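Long-range contacts in uncharacterized protein lp_2219 (PDB 3HFQ), which is of unknown function but adopts the seven-bladed beta-propeller fold of the lactonase family, which makes a role in binding or processing a small metabolite plausible: residues P84-A89 / N104-T109; G140-Y145 / I157-D162; A234-H239 / R259-L264; G188-V193 / A204-S209; Q16-G21 / A37-P42. The protein carries 1 engineered substitution. One frame throughout, in Å; residues are numbered along the deposited sequence.

Interaction 1: residues P84-A89 / N104-T109; sequences PGTPPA and NYHKGT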
# COMPACT_ATOMS: atom_id res chain seq x y z
N PRO A 84 17.21 -8.67 13.63
CA PRO A 84 18.28 -8.70 12.63
C PRO A 84 17.71 -8.98 11.24
O PRO A 84 16.88 -9.87 11.05
CB PRO A 84 19.22 -9.80 13.13
CG PRO A 84 18.38 -10.58 14.15
CD PRO A 84 17.55 -9.51 14.79
N GLY A 85 18.16 -8.19 10.26
CA GLY A 85 17.68 -8.36 8.91
C GLY A 85 17.12 -7.08 8.32
O GLY A 85 17.23 -6.00 8.92
N THR A 86 16.52 -7.20 7.15
CA THR A 86 15.95 -6.06 6.44
C THR A 86 14.65 -5.56 7.05
O THR A 86 13.95 -6.30 7.74
CB THR A 86 15.65 -6.43 4.98
OG1 THR A 86 14.67 -7.47 4.94
CG2 THR A 86 16.92 -6.91 4.28
N PRO A 87 14.31 -4.28 6.79
CA PRO A 87 13.07 -3.70 7.32
C PRO A 87 11.93 -4.25 6.47
O PRO A 87 12.16 -4.72 5.35
CB PRO A 87 13.27 -2.19 7.08
CG PRO A 87 14.76 -2.03 6.96
CD PRO A 87 15.16 -3.25 6.18
N PRO A 88 10.69 -4.20 6.98
CA PRO A 88 9.54 -4.70 6.22
C PRO A 88 9.15 -3.78 5.06
O PRO A 88 9.82 -2.77 4.82
CB PRO A 88 8.45 -4.81 7.29
CG PRO A 88 8.81 -3.69 8.24
CD PRO A 88 10.31 -3.83 8.35
N ALA A 89 8.08 -4.13 4.35
CA ALA A 89 7.64 -3.34 3.20
C ALA A 89 6.19 -2.85 3.27
O ALA A 89 5.78 -2.02 2.47
CB ALA A 89 7.84 -4.16 1.92
N ASN A 104 7.38 -8.60 5.12
CA ASN A 104 8.80 -8.40 4.84
C ASN A 104 9.18 -9.05 3.51
O ASN A 104 9.13 -10.27 3.35
CB ASN A 104 9.67 -8.97 5.96
CG ASN A 104 11.11 -8.49 5.88
OD1 ASN A 104 11.78 -8.69 4.86
ND2 ASN A 104 11.58 -7.86 6.94
N TYR A 105 9.57 -8.21 2.57
CA TYR A 105 9.94 -8.64 1.23
C TYR A 105 11.12 -9.60 1.17
O TYR A 105 10.99 -10.73 0.71
CB TYR A 105 10.25 -7.40 0.39
CG TYR A 105 10.46 -7.66 -1.09
CD1 TYR A 105 11.71 -8.08 -1.57
CD2 TYR A 105 9.43 -7.47 -2.00
CE1 TYR A 105 11.91 -8.29 -2.94
CE2 TYR A 105 9.62 -7.68 -3.36
CZ TYR A 105 10.86 -8.08 -3.82
OH TYR A 105 11.04 -8.28 -5.18
N HIS A 106 12.27 -9.14 1.65
CA HIS A 106 13.49 -9.94 1.62
C HIS A 106 13.45 -11.22 2.47
O HIS A 106 13.97 -12.25 2.05
CB HIS A 106 14.66 -9.06 2.04
CG HIS A 106 14.76 -7.79 1.25
ND1 HIS A 106 15.16 -7.75 -0.07
CD2 HIS A 106 14.46 -6.51 1.59
CE1 HIS A 106 15.11 -6.51 -0.51
NE2 HIS A 106 14.68 -5.73 0.47
N LYS A 107 12.82 -11.17 3.64
CA LYS A 107 12.74 -12.34 4.52
C LYS A 107 11.64 -13.33 4.14
O LYS A 107 11.71 -14.50 4.51
CB LYS A 107 12.53 -11.91 5.97
CG LYS A 107 13.69 -11.17 6.61
CD LYS A 107 13.34 -10.84 8.06
CE LYS A 107 14.57 -10.54 8.89
NZ LYS A 107 14.22 -10.37 10.32
N GLY A 108 10.62 -12.84 3.43
CA GLY A 108 9.52 -13.70 3.03
C GLY A 108 8.63 -14.02 4.21
O GLY A 108 8.11 -15.14 4.35
N THR A 109 8.42 -13.03 5.07
CA THR A 109 7.62 -13.22 6.27
C THR A 109 6.45 -12.27 6.45
O THR A 109 6.39 -11.19 5.86
CB THR A 109 8.50 -13.07 7.53
OG1 THR A 109 9.10 -11.76 7.53
CG2 THR A 109 9.59 -14.12 7.56
O HOH W 1 14.37 -7.62 10.11
O HOH W 2 11.05 -5.69 3.03
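Asn-104 reaches across to Thr-86 with its side-chain amide, the two side chains crossing obliquely. Asn-104 CG stands anti to the backbone N (chi1 -166°), and ND2 donates to Thr-86 O at 2.9 Å with an N-H...acceptor angle of 149°. That oxygen lies almost in the amide plane of Asn-104, whereas from the acceptor's side the donor sits above the carbonyl plane. OD1 turns back and accepts from Lys-107 N at 3.0 Å, an Asx motif, so bonds at both amide atoms fix the rotation of the group. Thr-86 meets His-106 at about a right angle. With OG1 held between its own backbone N and carbonyl carbon (chi1 63°), that oxygen rests 3.3 Å from His-106 CB, at the ring edge and near its plane, while Thr-86 CG2 touches CD2 of the same ring at 3.7 Å.

In the propeller, 84-89 is the link leading from strand 74-84 of one four-stranded blade to strand 90-94 of the next, and it lies against the turn between strands 99-104 and 109-115, where Gly-108 and Thr-109 face Asn-104 in a G1 beta bulge.

Lys-107, extended beyond CG, reaches the link with its tip, NZ donating to Pro-84 O at 2.8 Å. Its CE passes 3.8 Å from Gly-85 CA, where a CB would collide with it. One water accepts from Lys-107 NZ and donates to Thr-86 O; another joins Pro-87 O to Tyr-105 N. Ala-89 CB packs on Tyr-105 CB at 4.3 Å, and the tyrosine ring itself stacks on His-142.

Interaction 2: residues G140-Y145 / I157-D162; sequences GSHIHY and IDLGSD. With PO4 (phosphate ion), chain C.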
# COMPACT_ATOMS: atom_id res chain seq x y z
N GLY A 140 12.97 -15.94 -4.42
CA GLY A 140 12.51 -16.55 -3.19
C GLY A 140 11.20 -15.92 -2.76
O GLY A 140 10.62 -15.13 -3.50
N SER A 141 10.72 -16.27 -1.57
CA SER A 141 9.47 -15.70 -1.08
C SER A 141 9.64 -14.22 -0.79
O SER A 141 10.61 -13.81 -0.16
CB SER A 141 9.01 -16.41 0.20
OG SER A 141 7.92 -15.73 0.78
N HIS A 142 8.67 -13.43 -1.24
CA HIS A 142 8.69 -11.98 -1.04
C HIS A 142 7.28 -11.50 -0.67
O HIS A 142 6.46 -11.25 -1.54
CB HIS A 142 9.16 -11.29 -2.33
CG HIS A 142 10.57 -11.62 -2.71
ND1 HIS A 142 10.97 -11.78 -4.03
CD2 HIS A 142 11.69 -11.79 -1.96
CE1 HIS A 142 12.27 -12.03 -4.06
NE2 HIS A 142 12.73 -12.05 -2.82
N ILE A 143 7.02 -11.38 0.63
CA ILE A 143 5.71 -10.93 1.10
C ILE A 143 5.63 -9.42 0.95
O ILE A 143 6.53 -8.70 1.38
CB ILE A 143 5.48 -11.33 2.58
CG1 ILE A 143 5.70 -12.84 2.75
CG2 ILE A 143 4.06 -10.99 3.00
CD1 ILE A 143 4.80 -13.71 1.87
N HIS A 144 4.55 -8.92 0.36
CA HIS A 144 4.43 -7.48 0.12
C HIS A 144 3.14 -6.84 0.62
O HIS A 144 2.94 -5.63 0.47
CB HIS A 144 4.56 -7.21 -1.38
CG HIS A 144 5.36 -6.00 -1.71
ND1 HIS A 144 5.18 -4.79 -1.08
CD2 HIS A 144 6.36 -5.81 -2.60
CE1 HIS A 144 6.04 -3.91 -1.56
NE2 HIS A 144 6.77 -4.50 -2.48
N TYR A 145 2.26 -7.64 1.21
CA TYR A 145 0.98 -7.12 1.67
C TYR A 145 0.40 -8.02 2.74
O TYR A 145 0.40 -9.25 2.61
CB TYR A 145 0.03 -7.01 0.46
CG TYR A 145 -1.37 -6.52 0.74
CD1 TYR A 145 -2.37 -7.39 1.18
CD2 TYR A 145 -1.72 -5.18 0.52
CE1 TYR A 145 -3.68 -6.94 1.40
CE2 TYR A 145 -3.02 -4.73 0.74
CZ TYR A 145 -4.00 -5.61 1.17
OH TYR A 145 -5.28 -5.17 1.39
N ILE A 157 0.05 -11.47 0.56
CA ILE A 157 0.50 -11.65 -0.82
C ILE A 157 1.99 -11.93 -0.98
O ILE A 157 2.82 -11.18 -0.48
CB ILE A 157 0.14 -10.40 -1.66
CG1 ILE A 157 -1.36 -10.12 -1.53
CG2 ILE A 157 0.54 -10.62 -3.11
CD1 ILE A 157 -1.78 -8.80 -2.17
N ASP A 158 2.32 -13.00 -1.69
CA ASP A 158 3.71 -13.38 -1.93
C ASP A 158 4.06 -13.11 -3.39
O ASP A 158 3.67 -13.87 -4.28
CB ASP A 158 3.92 -14.86 -1.61
CG ASP A 158 5.38 -15.25 -1.53
OD1 ASP A 158 6.20 -14.68 -2.28
OD2 ASP A 158 5.72 -16.15 -0.73
N LEU A 159 4.78 -12.02 -3.63
CA LEU A 159 5.17 -11.66 -4.99
C LEU A 159 6.16 -12.67 -5.56
O LEU A 159 6.14 -12.96 -6.76
CB LEU A 159 5.80 -10.25 -4.97
CG LEU A 159 6.40 -9.70 -6.27
CD1 LEU A 159 6.23 -8.19 -6.30
CD2 LEU A 159 7.87 -10.09 -6.37
N GLY A 160 7.01 -13.21 -4.69
CA GLY A 160 8.01 -14.17 -5.12
C GLY A 160 7.50 -15.52 -5.59
O GLY A 160 8.09 -16.12 -6.50
N SER A 161 6.42 -16.01 -4.99
CA SER A 161 5.88 -17.32 -5.36
C SER A 161 4.55 -17.27 -6.11
O SER A 161 3.95 -18.32 -6.36
CB SER A 161 5.72 -18.18 -4.10
OG SER A 161 4.77 -17.59 -3.23
N ASP A 162 4.09 -16.08 -6.45
CA ASP A 162 2.82 -15.91 -7.17
C ASP A 162 1.63 -16.47 -6.41
O ASP A 162 0.78 -17.15 -6.98
CB ASP A 162 2.89 -16.58 -8.55
CG ASP A 162 3.78 -15.83 -9.52
OD1 ASP A 162 3.58 -14.60 -9.67
OD2 ASP A 162 4.66 -16.46 -10.14
P PO4 C . 8.76 -3.57 -4.89
O1 PO4 C . 10.01 -3.10 -5.73
O2 PO4 C . 7.53 -2.64 -5.20
O3 PO4 C . 8.40 -5.06 -5.27
O4 PO4 C . 9.09 -3.49 -3.35
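The open end of the antiparallel hairpin of strands 143-148 and 154-158, the first two of a propeller blade, brings Ile-143 opposite Asp-158 as a non-hydrogen-bonded pair. Backbone bonds flank that pair: His-144 N donates to Ile-157 O at 3.0 Å and Leu-159 N to His-142 O at 2.8 Å. Past the last strand residues, the carboxylate of Asp-158 takes over. Its CG lies anti to the backbone N (chi1 -167°); OD2 accepts from Ser-141 OG at 2.7 Å, and OD1 from His-142 N at 3.0 Å. Ser-161 N reaches OD1 from the opposite face of the carboxylate plane, completing an Asx motif, so three donors tie two loops to one side chain. An alanine in place of Asp-158 would probably leave Ser-141 OG and the amides of His-142 and Ser-161 without these acceptors and allow both loops to shift.

Gly-160 CA approaches Gly-140 O to 3.2 Å, and a CB there would strike that oxygen. Ile-157 CD1 packs on Tyr-145 CB at 3.7 Å. From the neighbouring position His-144 presents its ring edge to a bound phosphate, NE2 donating to O4 at 2.7 Å. Arg-190 and Arg-259 bind the same ion, which probably came from the crystallisation liquor; the donors converging on it suggest a site suited to an anionic or oxygen-rich ligand.

Interaction 3: residues A234-H239 / R259-L264; sequences ADYTAH and RGYNTL. With PO4 (phosphate ion), chain C.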
# COMPACT_ATOMS: atom_id res chain seq x y z
N ALA A 234 -0.45 -2.04 -24.75
CA ALA A 234 -0.01 -3.35 -25.21
C ALA A 234 1.37 -3.32 -25.87
O ALA A 234 2.10 -4.30 -25.84
CB ALA A 234 -1.04 -3.93 -26.18
N ASP A 235 1.73 -2.18 -26.46
CA ASP A 235 3.02 -2.07 -27.13
C ASP A 235 4.16 -1.49 -26.29
O ASP A 235 5.29 -1.38 -26.78
CB ASP A 235 2.88 -1.26 -28.42
CG ASP A 235 2.22 0.09 -28.20
OD1 ASP A 235 2.14 0.53 -27.03
OD2 ASP A 235 1.79 0.71 -29.20
N TYR A 236 3.89 -1.11 -25.04
CA TYR A 236 4.95 -0.57 -24.19
C TYR A 236 5.78 -1.73 -23.66
O TYR A 236 5.37 -2.42 -22.72
CB TYR A 236 4.37 0.23 -23.02
CG TYR A 236 5.41 1.09 -22.33
CD1 TYR A 236 5.90 2.25 -22.94
CD2 TYR A 236 5.95 0.71 -21.10
CE1 TYR A 236 6.90 3.01 -22.33
CE2 TYR A 236 6.94 1.47 -20.48
CZ TYR A 236 7.42 2.62 -21.10
OH TYR A 236 8.42 3.35 -20.50
N THR A 237 6.95 -1.92 -24.25
CA THR A 237 7.84 -3.01 -23.89
C THR A 237 8.94 -2.72 -22.87
O THR A 237 9.63 -3.63 -22.42
CB THR A 237 8.50 -3.58 -25.16
OG1 THR A 237 9.00 -2.50 -25.95
CG2 THR A 237 7.48 -4.37 -25.97
N ALA A 238 9.11 -1.45 -22.50
CA ALA A 238 10.14 -1.08 -21.53
C ALA A 238 9.74 -1.53 -20.13
O ALA A 238 8.62 -1.99 -19.92
CB ALA A 238 10.38 0.42 -21.56
N HIS A 239 10.64 -1.37 -19.17
CA HIS A 239 10.38 -1.77 -17.79
C HIS A 239 9.17 -1.09 -17.17
O HIS A 239 8.96 0.11 -17.33
CB HIS A 239 11.62 -1.50 -16.91
CG HIS A 239 11.39 -1.75 -15.45
ND1 HIS A 239 10.72 -0.87 -14.63
CD2 HIS A 239 11.76 -2.79 -14.66
CE1 HIS A 239 10.67 -1.35 -13.40
NE2 HIS A 239 11.30 -2.52 -13.39
N ARG A 259 5.16 2.13 -12.39
CA ARG A 259 6.54 2.61 -12.26
C ARG A 259 7.29 2.24 -13.54
O ARG A 259 7.57 1.07 -13.79
CB ARG A 259 7.23 1.97 -11.06
CG ARG A 259 6.69 2.42 -9.73
CD ARG A 259 7.26 1.57 -8.62
NE ARG A 259 6.74 0.20 -8.68
CZ ARG A 259 7.02 -0.75 -7.79
NH1 ARG A 259 7.82 -0.48 -6.77
NH2 ARG A 259 6.47 -1.96 -7.91
N GLY A 260 7.62 3.25 -14.33
CA GLY A 260 8.29 3.03 -15.59
C GLY A 260 7.51 3.83 -16.62
O GLY A 260 8.01 4.79 -17.19
N TYR A 261 6.26 3.43 -16.85
CA TYR A 261 5.40 4.15 -17.78
C TYR A 261 5.00 5.43 -17.05
O TYR A 261 4.54 6.40 -17.65
CB TYR A 261 4.17 3.32 -18.14
CG TYR A 261 3.38 3.87 -19.30
CD1 TYR A 261 3.98 4.07 -20.55
CD2 TYR A 261 2.03 4.21 -19.16
CE1 TYR A 261 3.26 4.60 -21.62
CE2 TYR A 261 1.30 4.73 -20.22
CZ TYR A 261 1.92 4.93 -21.45
OH TYR A 261 1.21 5.45 -22.50
N ASN A 262 5.17 5.40 -15.73
CA ASN A 262 4.88 6.52 -14.84
C ASN A 262 3.52 7.19 -15.00
O ASN A 262 3.43 8.38 -15.32
CB ASN A 262 6.00 7.57 -14.96
CG ASN A 262 7.36 7.02 -14.59
OD1 ASN A 262 7.48 6.13 -13.75
ND2 ASN A 262 8.41 7.55 -15.22
N THR A 263 2.47 6.42 -14.75
CA THR A 263 1.11 6.95 -14.84
C THR A 263 0.23 6.32 -13.79
O THR A 263 0.64 5.41 -13.06
CB THR A 263 0.44 6.57 -16.17
OG1 THR A 263 0.29 5.14 -16.22
CG2 THR A 263 1.26 7.03 -17.36
N LEU A 264 -0.99 6.83 -13.72
CA LEU A 264 -2.01 6.27 -12.86
C LEU A 264 -3.00 5.82 -13.92
O LEU A 264 -3.34 6.60 -14.81
CB LEU A 264 -2.67 7.32 -11.96
CG LEU A 264 -1.88 7.92 -10.80
CD1 LEU A 264 -2.85 8.64 -9.87
CD2 LEU A 264 -1.14 6.83 -10.03
P PO4 C . 8.76 -3.57 -4.89
O1 PO4 C . 10.01 -3.10 -5.73
O2 PO4 C . 7.53 -2.64 -5.20
O3 PO4 C . 8.40 -5.06 -5.27
O4 PO4 C . 9.09 -3.49 -3.35
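Oxygen O2 of the bound phosphate is gripped by both terminal nitrogens of Arg-259, NH1 at 2.7 Å and NH2 at 3.0 Å, with the ion at the edge of the guanidinium and its phosphorus in plane. A bend at chi3 (-69°) sets the course of the side chain at NE, which donates to Gly-241 O. At the backbone of the same residue, Arg-259 O lies 3.8 Å from His-239 ND1.

Here the link 234-239, between strand 222-230 of one propeller blade and strand 241-247 of the next, meets the turn between strands 253-259 and 263-269. Farther out, two tyrosines form a T-shaped (edge-to-face) pair. Their planes stand 63° apart with centroids 4.7 Å from each other, and Tyr-261 CD1 sits over the centre of the Tyr-236 ring. Gly-260 CA makes a CA-H...O contact with His-239 O at 3.5 Å; a CB at this glycine would clash with that oxygen.

No conventional hydrogen bond crosses between 234-239 and 259-264, so aromatic and van der Waals contacts carry their meeting. At the inner end Arg-259 NH2 is salt-bridged to Glu-206 and close to Arg-190 NE, and an anion there would probably ease the repulsion between the arginines.

Interaction 4: residues G188-V193 / A204-S209; sequences GPRHLV and AGELSS. With PO4 (phosphate ion), chain C.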
# COMPACT_ATOMS: atom_id res chain seq x y z
N GLY A 188 3.51 -12.01 -10.38
CA GLY A 188 4.12 -11.12 -9.40
C GLY A 188 3.12 -10.27 -8.64
O GLY A 188 3.21 -9.04 -8.68
N PRO A 189 2.17 -10.89 -7.92
CA PRO A 189 1.16 -10.17 -7.14
C PRO A 189 1.79 -9.29 -6.07
O PRO A 189 2.75 -9.71 -5.41
CB PRO A 189 0.31 -11.29 -6.56
CG PRO A 189 1.33 -12.37 -6.33
CD PRO A 189 2.13 -12.34 -7.61
N ARG A 190 1.26 -8.09 -5.87
CA ARG A 190 1.84 -7.16 -4.90
C ARG A 190 0.86 -6.67 -3.84
O ARG A 190 1.04 -6.95 -2.65
CB ARG A 190 2.43 -5.97 -5.66
CG ARG A 190 3.32 -5.04 -4.83
CD ARG A 190 3.83 -3.90 -5.72
NE ARG A 190 4.78 -3.03 -5.04
CZ ARG A 190 4.46 -2.02 -4.23
NH1 ARG A 190 3.18 -1.73 -3.99
NH2 ARG A 190 5.41 -1.29 -3.68
N HIS A 191 -0.15 -5.92 -4.27
CA HIS A 191 -1.17 -5.38 -3.38
C HIS A 191 -2.56 -5.69 -3.94
O HIS A 191 -2.71 -5.99 -5.12
CB HIS A 191 -1.07 -3.85 -3.28
CG HIS A 191 0.03 -3.36 -2.37
ND1 HIS A 191 0.07 -2.05 -1.92
CD2 HIS A 191 1.10 -3.98 -1.84
CE1 HIS A 191 1.13 -1.89 -1.15
NE2 HIS A 191 1.78 -3.04 -1.09
N LEU A 192 -3.57 -5.59 -3.08
CA LEU A 192 -4.95 -5.81 -3.49
C LEU A 192 -5.85 -4.87 -2.70
O LEU A 192 -5.42 -4.24 -1.73
CB LEU A 192 -5.38 -7.27 -3.26
CG LEU A 192 -5.49 -7.90 -1.87
CD1 LEU A 192 -6.68 -7.33 -1.10
CD2 LEU A 192 -5.67 -9.40 -2.04
N VAL A 193 -7.11 -4.77 -3.13
CA VAL A 193 -8.09 -3.93 -2.46
C VAL A 193 -9.46 -4.57 -2.66
O VAL A 193 -9.76 -5.06 -3.75
CB VAL A 193 -8.08 -2.48 -3.03
CG1 VAL A 193 -8.49 -2.48 -4.50
CG2 VAL A 193 -9.00 -1.59 -2.21
N ALA A 204 -3.15 -6.32 -7.83
CA ALA A 204 -2.18 -5.73 -8.74
C ALA A 204 -1.00 -6.68 -8.95
O ALA A 204 -0.43 -7.20 -7.99
CB ALA A 204 -1.69 -4.40 -8.19
N GLY A 205 -0.67 -6.92 -10.21
CA GLY A 205 0.44 -7.78 -10.56
C GLY A 205 1.59 -6.87 -10.95
O GLY A 205 1.62 -6.33 -12.05
N GLU A 206 2.54 -6.69 -10.03
CA GLU A 206 3.67 -5.82 -10.28
C GLU A 206 4.51 -6.18 -11.50
O GLU A 206 4.68 -5.37 -12.41
CB GLU A 206 4.60 -5.79 -9.07
CG GLU A 206 5.86 -4.95 -9.30
CD GLU A 206 6.85 -5.03 -8.16
OE1 GLU A 206 6.45 -4.80 -7.00
OE2 GLU A 206 8.04 -5.31 -8.43
N LEU A 207 5.01 -7.41 -11.51
CA LEU A 207 5.89 -7.88 -12.58
C LEU A 207 5.28 -8.03 -13.97
O LEU A 207 5.99 -7.91 -14.97
CB LEU A 207 6.53 -9.21 -12.14
CG LEU A 207 7.17 -9.19 -10.75
CD1 LEU A 207 7.69 -10.57 -10.40
CD2 LEU A 207 8.30 -8.16 -10.70
N SER A 208 3.98 -8.29 -14.04
CA SER A 208 3.32 -8.46 -15.33
C SER A 208 2.49 -7.25 -15.75
O SER A 208 1.89 -7.25 -16.83
CB SER A 208 2.41 -9.69 -15.28
OG SER A 208 1.44 -9.54 -14.25
N SER A 209 2.48 -6.22 -14.91
CA SER A 209 1.70 -5.01 -15.21
C SER A 209 0.26 -5.38 -15.56
O SER A 209 -0.25 -5.01 -16.61
CB SER A 209 2.33 -4.23 -16.37
OG SER A 209 3.59 -3.70 -15.99
P PO4 C . 8.76 -3.57 -4.89
O1 PO4 C . 10.01 -3.10 -5.73
O2 PO4 C . 7.53 -2.64 -5.20
O3 PO4 C . 8.40 -5.06 -5.27
O4 PO4 C . 9.09 -3.49 -3.35
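The guanidinium of Arg-190 meets Glu-206 OE1 and phosphate O2 at its edge, both in plane, and its NH1 hangs 3.4 Å above the ring plane of His-191, over the centre of that imidazole. The guanidinium and carboxylate planes are turned 46° apart, so the two flat groups do not lie side by side as a coplanar pair. Arg-190 CG is anti to the backbone N (chi1 -168°) and the chain stays extended as far as NE. That atom serves two partners: it donates to phosphate O2 at 2.8 Å and makes a salt bridge to Glu-206 OE1 at 3.1 Å. NH2 also donates to O2, at 2.9 Å, giving the phosphate oxygen a forked grip. Glu-206, extended beyond CG, brings OE1 to 2.6 Å from phosphate O3, an approach at which one of the two acid groups probably holds a proton, and OE1 has a further salt bridge to Arg-259.

The backbone supplies the platform. Strands 189-194 and 200-205 form an antiparallel hairpin in which Arg-190 N donates to Ala-204 O at 2.9 Å and Ala-204 N to His-191 O at 2.8 Å. Pro-189 faces Gly-205 as a non-hydrogen-bonded pair, and a weak bond from Glu-206 N to Gly-188 O extends the pairing to the loop. Leu-207 CD1 lies 3.7 Å from Gly-188 CA, where a CB would clash with the leucine.

Glu-206 thus stands between two arginines beside the ion; its carboxylate may offset part of their positive charge and steady their orientation, while Arg-190 NE and NH2 still donate to the anion.

Interaction 5: residues Q16-G21 / A37-P42; sequences QGIYQG and AATQNP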
# COMPACT_ATOMS: atom_id res chain seq x y z
N GLN A 16 14.91 12.75 5.57
CA GLN A 16 15.24 12.58 6.98
C GLN A 16 14.18 11.76 7.72
O GLN A 16 14.26 11.59 8.94
CB GLN A 16 15.38 13.95 7.66
CG GLN A 16 16.59 14.73 7.21
CD GLN A 16 16.71 16.07 7.92
OE1 GLN A 16 15.80 16.89 7.87
NE2 GLN A 16 17.84 16.29 8.58
N GLY A 17 13.19 11.25 6.99
CA GLY A 17 12.17 10.45 7.62
C GLY A 17 10.76 10.63 7.10
O GLY A 17 10.52 10.64 5.89
N ILE A 18 9.82 10.78 8.03
CA ILE A 18 8.41 10.96 7.69
C ILE A 18 8.06 12.44 7.59
O ILE A 18 8.33 13.22 8.51
CB ILE A 18 7.51 10.30 8.76
CG1 ILE A 18 7.87 8.81 8.88
CG2 ILE A 18 6.04 10.45 8.39
CD1 ILE A 18 7.24 8.12 10.06
N TYR A 19 7.48 12.84 6.46
CA TYR A 19 7.09 14.23 6.26
C TYR A 19 5.58 14.38 6.36
O TYR A 19 4.84 13.39 6.35
CB TYR A 19 7.57 14.74 4.89
CG TYR A 19 9.08 14.82 4.78
CD1 TYR A 19 9.84 13.68 4.52
CD2 TYR A 19 9.75 16.03 5.00
CE1 TYR A 19 11.23 13.74 4.49
CE2 TYR A 19 11.15 16.10 4.97
CZ TYR A 19 11.88 14.94 4.72
OH TYR A 19 13.25 14.98 4.69
N GLN A 20 5.13 15.62 6.47
CA GLN A 20 3.70 15.89 6.56
C GLN A 20 3.35 17.11 5.72
O GLN A 20 4.15 18.04 5.58
CB GLN A 20 3.29 16.10 8.03
CG GLN A 20 3.78 17.38 8.69
CD GLN A 20 3.50 17.39 10.18
OE1 GLN A 20 2.47 16.89 10.64
NE2 GLN A 20 4.42 17.98 10.95
N GLY A 21 2.16 17.09 5.14
CA GLY A 21 1.74 18.20 4.31
C GLY A 21 0.26 18.49 4.46
O GLY A 21 -0.43 17.90 5.30
N ALA A 37 8.73 13.17 11.66
CA ALA A 37 9.54 12.28 12.49
C ALA A 37 10.84 11.87 11.83
O ALA A 37 10.85 11.36 10.70
CB ALA A 37 8.73 11.04 12.84
N ALA A 38 11.95 12.10 12.53
CA ALA A 38 13.26 11.72 12.02
C ALA A 38 13.40 10.23 12.27
O ALA A 38 13.37 9.78 13.42
CB ALA A 38 14.35 12.49 12.75
N THR A 39 13.53 9.46 11.19
CA THR A 39 13.66 8.01 11.29
C THR A 39 14.23 7.46 9.97
O THR A 39 14.29 8.17 8.97
CB THR A 39 12.28 7.37 11.59
OG1 THR A 39 12.42 5.95 11.72
CG2 THR A 39 11.28 7.69 10.49
N GLN A 40 14.67 6.21 9.98
CA GLN A 40 15.26 5.61 8.78
C GLN A 40 14.35 4.68 7.99
O GLN A 40 13.71 3.80 8.56
CB GLN A 40 16.55 4.86 9.15
CG GLN A 40 17.70 5.77 9.57
CD GLN A 40 18.14 6.69 8.45
OE1 GLN A 40 18.59 6.24 7.39
NE2 GLN A 40 18.01 8.00 8.66
N ASN A 41 14.33 4.89 6.68
CA ASN A 41 13.54 4.09 5.73
C ASN A 41 12.09 3.80 6.09
O ASN A 41 11.65 2.65 6.08
CB ASN A 41 14.27 2.78 5.43
CG ASN A 41 15.28 2.90 4.29
OD1 ASN A 41 15.67 4.00 3.89
ND2 ASN A 41 15.71 1.76 3.77
N PRO A 42 11.31 4.84 6.41
CA PRO A 42 9.89 4.64 6.75
C PRO A 42 9.11 4.56 5.45
O PRO A 42 8.30 5.44 5.14
CB PRO A 42 9.57 5.89 7.55
CG PRO A 42 10.36 6.94 6.81
CD PRO A 42 11.70 6.25 6.59
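Strands 17-24 and 29-38 run antiparallel, with Ile-18 and Ala-37 as a hydrogen-bonded pair in which Ile-18 N donates to Ala-37 O at 2.9 Å and Ala-37 N returns the bond to Ile-18 O at 3.2 Å. Beyond it Thr-39 N donates to Gln-16 O at 3.2 Å. Gly-17 has backbone angles that call for glycine, and a CB there would strike Ala-37 O.

Ile-18 carries the apolar part. Its CG1 lies beside the backbone N, anti to the carbonyl carbon (chi1 -57°), and touches Pro-42 CB at 3.6 Å; the two side chains slide past each other in opposite directions. The same CG1 meets Thr-39 CG2 at 3.9 Å. CD1 extends toward Ala-37 CB, 4.3 Å away. An alanine at Ile-18 would probably open a gap beside Pro-42 and Thr-39 CG2, leaving the loop after strand 29-38 less firmly packed.

Ile-18 also touches Leu-53 and Ser-55 of the next sheet. The contact therefore combines a blade hairpin with the start of a blade-to-blade link, in the propeller blade where strand 334-339 near the C-terminus joins strand 2-9 near the N-terminus, the "velcro" closure familiar in beta-propellers.

In the fold
Along the chain the contacts come in series: interaction 5, then 1, 2, 4 and 3, following successive four-stranded antiparallel sheets round the propeller. Interactions 1 and 2 have centres about 11 Å apart and touch, Tyr-105 and Gly-108 packing on 140-145. Interactions 2 and 4 have centres about 10 Å apart, joined by a probable hydrogen bond between Asp-162 and Gly-188. Interactions 4 and 3, about 14 Å apart between centres, meet through Arg-259 and Glu-206. Interaction 5 lies across the chain's centre from 4, about 26 Å away between centres. Residues of three consecutive blades in interactions 2, 3 and 4, with Tyr-105 of interaction 1 close by, converge on one phosphate, which may mark a ligand pocket.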